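Local coordinates for protein adenosine deaminase (Burkholderia ambifaria, PDB 4GXW) that binds a zinc ion and probably removes the exocyclic amino group of adenine or a related purine by hydrolysis, at residues 21-32 with 353-364. Numbering follows the deposited sequence. Where two conformers were deposited one is given.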
loop_
_atom_site.group_PDB
_atom_site.type_symbol
_atom_site.label_atom_id
_atom_site.label_comp_id
_atom_site.label_asym_id
_atom_site.label_seq_id
_atom_site.Cartn_x
_atom_site.Cartn_y
_atom_site.Cartn_z
ATOM N N ALA A 21 -14.335 -4.443 21.550
ATOM C CA ALA A 21 -13.080 -5.047 22.000
ATOM C C ALA A 21 -12.158 -5.372 20.823
ATOM O O ALA A 21 -10.954 -5.073 20.851
ATOM C CB ALA A 21 -13.360 -6.297 22.826
ATOM N N HIS A 22 -12.723 -5.993 19.791
ATOM C CA HIS A 22 -11.967 -6.303 18.583
ATOM C C HIS A 22 -11.437 -5.029 17.946
ATOM O O HIS A 22 -10.269 -4.958 17.566
ATOM C CB HIS A 22 -12.832 -7.059 17.573
ATOM C CG HIS A 22 -13.174 -8.456 17.990
ATOM N ND1 HIS A 22 -14.340 -8.772 18.652
ATOM C CD2 HIS A 22 -12.495 -9.619 17.845
ATOM C CE1 HIS A 22 -14.370 -10.071 18.893
ATOM N NE2 HIS A 22 -13.263 -10.609 18.413
ATOM N N ARG A 23 -12.292 -4.017 17.824
ATOM C CA ARG A 23 -11.857 -2.766 17.201
ATOM C C ARG A 23 -10.721 -2.100 17.973
ATOM O O ARG A 23 -9.807 -1.549 17.362
ATOM C CB ARG A 23 -13.035 -1.809 16.995
ATOM C CG ARG A 23 -14.054 -2.342 15.989
ATOM C CD ARG A 23 -15.241 -1.415 15.796
ATOM N NE ARG A 23 -16.142 -1.982 14.799
ATOM C CZ ARG A 23 -17.216 -2.703 15.084
ATOM N NH1 ARG A 23 -17.566 -2.914 16.347
ATOM N NH2 ARG A 23 -17.952 -3.194 14.103
ATOM N N ALA A 24 -10.769 -2.178 19.299
ATOM C CA ALA A 24 -9.710 -1.625 20.128
ATOM C C ALA A 24 -8.408 -2.387 19.879
ATOM O O ALA A 24 -7.335 -1.780 19.809
ATOM C CB ALA A 24 -10.098 -1.682 21.607
ATOM N N PHE A 25 -8.509 -3.712 19.740
ATOM C CA PHE A 25 -7.349 -4.552 19.430
ATOM C C PHE A 25 -6.726 -4.160 18.095
ATOM O O PHE A 25 -5.534 -3.906 18.021
ATOM C CB PHE A 25 -7.732 -6.040 19.441
ATOM C CG PHE A 25 -6.634 -6.958 18.976
ATOM C CD1 PHE A 25 -5.606 -7.328 19.832
ATOM C CD2 PHE A 25 -6.635 -7.456 17.683
ATOM C CE1 PHE A 25 -4.591 -8.173 19.404
ATOM C CE2 PHE A 25 -5.627 -8.300 17.251
ATOM C CZ PHE A 25 -4.601 -8.659 18.110
ATOM N N PHE A 26 -7.537 -4.093 17.044
ATOM C CA PHE A 26 -6.986 -3.804 15.718
ATOM C C PHE A 26 -6.363 -2.416 15.671
ATOM O O PHE A 26 -5.340 -2.208 15.013
ATOM C CB PHE A 26 -8.058 -3.956 14.631
ATOM C CG PHE A 26 -8.598 -5.355 14.514
ATOM C CD1 PHE A 26 -7.734 -6.432 14.361
ATOM C CD2 PHE A 26 -9.963 -5.598 14.593
ATOM C CE1 PHE A 26 -8.217 -7.723 14.276
ATOM C CE2 PHE A 26 -10.456 -6.891 14.494
ATOM C CZ PHE A 26 -9.579 -7.953 14.339
ATOM N N HIS A 27 -6.978 -1.475 16.377
ATOM C CA HIS A 27 -6.462 -0.116 16.450
ATOM C C HIS A 27 -5.121 -0.020 17.173
ATOM O O HIS A 27 -4.218 0.677 16.706
ATOM C CB HIS A 27 -7.487 0.821 17.102
ATOM C CG HIS A 27 -7.076 2.259 17.068
ATOM N ND1 HIS A 27 -7.422 3.106 16.037
ATOM C CD2 HIS A 27 -6.310 2.989 17.914
ATOM C CE1 HIS A 27 -6.900 4.301 16.256
ATOM N NE2 HIS A 27 -6.216 4.254 17.385
ATOM N N ALA A 28 -5.006 -0.713 18.307
ATOM C CA ALA A 28 -3.817 -0.649 19.152
ATOM C C ALA A 28 -2.602 -1.360 18.552
ATOM O O ALA A 28 -1.462 -1.054 18.907
ATOM C CB ALA A 28 -4.124 -1.216 20.527
ATOM N N LEU A 29 -2.850 -2.318 17.658
ATOM C CA LEU A 29 -1.780 -3.093 17.025
ATOM C C LEU A 29 -0.714 -2.189 16.432
ATOM O O LEU A 29 -1.023 -1.314 15.629
ATOM C CB LEU A 29 -2.332 -3.953 15.881
ATOM C CG LEU A 29 -3.144 -5.213 16.153
ATOM C CD1 LEU A 29 -3.373 -5.977 14.861
ATOM C CD2 LEU A 29 -2.435 -6.075 17.177
ATOM N N PRO A 30 0.551 -2.396 16.809
ATOM C CA PRO A 30 1.592 -1.617 16.118
ATOM C C PRO A 30 1.711 -2.104 14.681
ATOM O O PRO A 30 1.621 -3.314 14.440
ATOM C CB PRO A 30 2.871 -1.924 16.902
ATOM C CG PRO A 30 2.570 -3.163 17.697
ATOM C CD PRO A 30 1.084 -3.258 17.878
ATOM N N LYS A 31 1.905 -1.177 13.745
ATOM C CA LYS A 31 1.865 -1.507 12.332
ATOM C C LYS A 31 2.960 -0.850 11.526
ATOM O O LYS A 31 3.430 0.251 11.850
ATOM C CB LYS A 31 0.538 -1.034 11.720
ATOM C CG LYS A 31 -0.728 -1.605 12.355
ATOM C CD LYS A 31 -1.968 -0.864 11.851
ATOM C CE LYS A 31 -3.227 -1.233 12.630
ATOM N NZ LYS A 31 -3.280 -0.692 14.036
ATOM N N VAL A 32 3.398 -1.537 10.476
ATOM C CA VAL A 32 4.032 -0.850 9.361
ATOM C C VAL A 32 3.037 -0.867 8.209
ATOM O O VAL A 32 2.149 -1.726 8.144
ATOM C CB VAL A 32 5.364 -1.488 8.913
ATOM C CG1 VAL A 32 6.326 -1.593 10.086
ATOM C CG2 VAL A 32 5.132 -2.850 8.289
ATOM N N TRP A 353 7.823 -5.157 19.567
ATOM C CA TRP A 353 6.433 -5.259 19.129
ATOM C C TRP A 353 5.794 -6.619 19.411
ATOM O O TRP A 353 4.577 -6.698 19.597
ATOM C CB TRP A 353 6.270 -4.952 17.643
ATOM C CG TRP A 353 6.725 -3.589 17.190
ATOM C CD1 TRP A 353 7.462 -2.673 17.887
ATOM C CD2 TRP A 353 6.451 -3.002 15.920
ATOM N NE1 TRP A 353 7.678 -1.550 17.110
ATOM C CE2 TRP A 353 7.069 -1.735 15.898
ATOM C CE3 TRP A 353 5.752 -3.431 14.792
ATOM C CZ2 TRP A 353 6.999 -0.888 14.788
ATOM C CZ3 TRP A 353 5.684 -2.595 13.691
ATOM C CH2 TRP A 353 6.302 -1.333 13.700
ATOM N N ALA A 354 6.592 -7.686 19.423
ATOM C CA ALA A 354 6.035 -9.004 19.724
ATOM C C ALA A 354 5.434 -9.061 21.132
ATOM O O ALA A 354 4.278 -9.469 21.269
ATOM C CB ALA A 354 7.047 -10.137 19.484
ATOM N N PRO A 355 6.176 -8.610 22.171
ATOM C CA PRO A 355 5.541 -8.573 23.500
ATOM C C PRO A 355 4.370 -7.597 23.573
ATOM O O PRO A 355 3.416 -7.837 24.328
ATOM C CB PRO A 355 6.657 -8.080 24.429
ATOM C CG PRO A 355 7.911 -8.306 23.711
ATOM C CD PRO A 355 7.619 -8.318 22.247
ATOM N N GLU A 356 4.434 -6.489 22.835
ATOM C CA GLU A 356 3.300 -5.564 22.814
ATOM C C GLU A 356 2.070 -6.259 22.256
ATOM O O GLU A 356 0.973 -6.144 22.812
ATOM C CB GLU A 356 3.576 -4.336 21.947
ATOM C CG GLU A 356 4.459 -3.271 22.554
ATOM C CD GLU A 356 4.455 -2.005 21.724
ATOM O OE1 GLU A 356 3.459 -1.245 21.790
ATOM O OE2 GLU A 356 5.437 -1.770 20.979
ATOM N N PHE A 357 2.250 -6.957 21.138
ATOM C CA PHE A 357 1.159 -7.709 20.532
ATOM C C PHE A 357 0.573 -8.712 21.526
ATOM O O PHE A 357 -0.650 -8.819 21.667
ATOM C CB PHE A 357 1.655 -8.447 19.277
ATOM C CG PHE A 357 0.571 -9.178 18.523
ATOM C CD1 PHE A 357 0.073 -10.393 18.975
ATOM C CD2 PHE A 357 0.071 -8.655 17.340
ATOM C CE1 PHE A 357 -0.926 -11.054 18.279
ATOM C CE2 PHE A 357 -0.929 -9.312 16.633
ATOM C CZ PHE A 357 -1.422 -10.515 17.104
ATOM N N ASP A 358 1.451 -9.452 22.196
ATOM C CA ASP A 358 1.023 -10.463 23.158
ATOM C C ASP A 358 0.134 -9.860 24.242
ATOM O O ASP A 358 -0.885 -10.445 24.616
ATOM C CB ASP A 358 2.226 -11.164 23.799
ATOM C CG ASP A 358 3.001 -12.041 22.827
ATOM O OD1 ASP A 358 2.464 -12.402 21.756
ATOM O OD2 ASP A 358 4.161 -12.380 23.160
ATOM N N MET A 359 0.518 -8.691 24.751
ATOM C CA MET A 359 -0.308 -8.018 25.748
ATOM C C MET A 359 -1.663 -7.591 25.181
ATOM O O MET A 359 -2.685 -7.751 25.849
ATOM C CB MET A 359 0.415 -6.814 26.352
ATOM C CG MET A 359 1.422 -7.197 27.424
ATOM S SD MET A 359 2.050 -5.791 28.347
ATOM C CE MET A 359 0.580 -5.253 29.218
ATOM N N LEU A 360 -1.679 -7.070 23.958
ATOM C CA LEU A 360 -2.935 -6.660 23.339
ATOM C C LEU A 360 -3.866 -7.852 23.146
ATOM O O LEU A 360 -5.075 -7.729 23.339
ATOM C CB LEU A 360 -2.668 -5.948 22.009
ATOM C CG LEU A 360 -1.950 -4.597 22.135
ATOM C CD1 LEU A 360 -1.657 -4.012 20.756
ATOM C CD2 LEU A 360 -2.767 -3.611 22.983
ATOM N N ALA A 361 -3.305 -9.006 22.785
ATOM C CA ALA A 361 -4.096 -10.228 22.648
ATOM C C ALA A 361 -4.720 -10.665 23.979
ATOM O O ALA A 361 -5.895 -11.048 24.027
ATOM C CB ALA A 361 -3.259 -11.345 22.050
ATOM N N ASP A 362 -3.949 -10.609 25.063
ATOM C CA ASP A 362 -4.502 -10.927 26.382
ATOM C C ASP A 362 -5.581 -9.925 26.800
ATOM O O ASP A 362 -6.573 -10.294 27.436
ATOM C CB ASP A 362 -3.398 -10.982 27.446
ATOM C CG ASP A 362 -2.710 -12.335 27.518
ATOM O OD1 ASP A 362 -3.125 -13.266 26.798
ATOM O OD2 ASP A 362 -1.769 -12.482 28.329
ATOM N N THR A 363 -5.394 -8.661 26.440
ATOM C CA THR A 363 -6.367 -7.627 26.789
ATOM C C THR A 363 -7.662 -7.782 25.989
ATOM O O THR A 363 -8.749 -7.499 26.500
ATOM C CB THR A 363 -5.751 -6.222 26.673
ATOM O OG1 THR A 363 -4.690 -6.110 27.630
ATOM C CG2 THR A 363 -6.783 -5.131 26.930
ATOM N N LEU A 364 -7.543 -8.267 24.758
ATOM C CA LEU A 364 -8.724 -8.607 23.972
ATOM C C LEU A 364 -9.559 -9.648 24.709
ATOM O O LEU A 364 -10.778 -9.508 24.809
ATOM C CB LEU A 364 -8.332 -9.077 22.569
ATOM C CG LEU A 364 -9.440 -9.658 21.682
ATOM C CD1 LEU A 364 -10.568 -8.665 21.477
ATOM C CD2 LEU A 364 -8.875 -10.105 20.338
#
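An antiparallel helix pair, joining the helix before the first barrel strand to the C-terminal helix of the TIM-barrel fold, has axes at 173° that approach to 9.7 Å and is interlocked by Phe-25, which packs as a knob into the hole formed by Phe-357, Leu-360, Ala-361 and Leu-364. With CG anti to the backbone N (chi1 173°), its ring is placed among these four residues. The ring edge meets the face of Phe-357 in a T-shaped stack, centroids 5.6 Å apart and planes at 82°. Leu-364 CD2 lies over one face of Phe-25, 4.1 Å from CG, and in the conformer given Leu-29 CD2 lies over the opposite face and also touches Phe-357 CD2. Helix 20-28 ends here and the chain turns into strand 31-33, the first of the parallel barrel strands; Phe-25 and Ala-28 of the helix meet 357-364, while Val-32 of the strand meets Trp-353. At the turn, both Leu-360 methyls touch Ala-28 CB at 3.7 Å, and CD1 also lies 3.5 Å from Ala-28 O. Pro-30 CB sits over the face of the six-membered ring of Trp-353, 4.1 Å from its centroid, a CH-pi contact. Farther along the indole, CH2 meets Val-32 CG1 at 3.6 Å in the conformer given, while Trp-349 stacks on Trp-353 and Arg-111 adds a cation-pi contact.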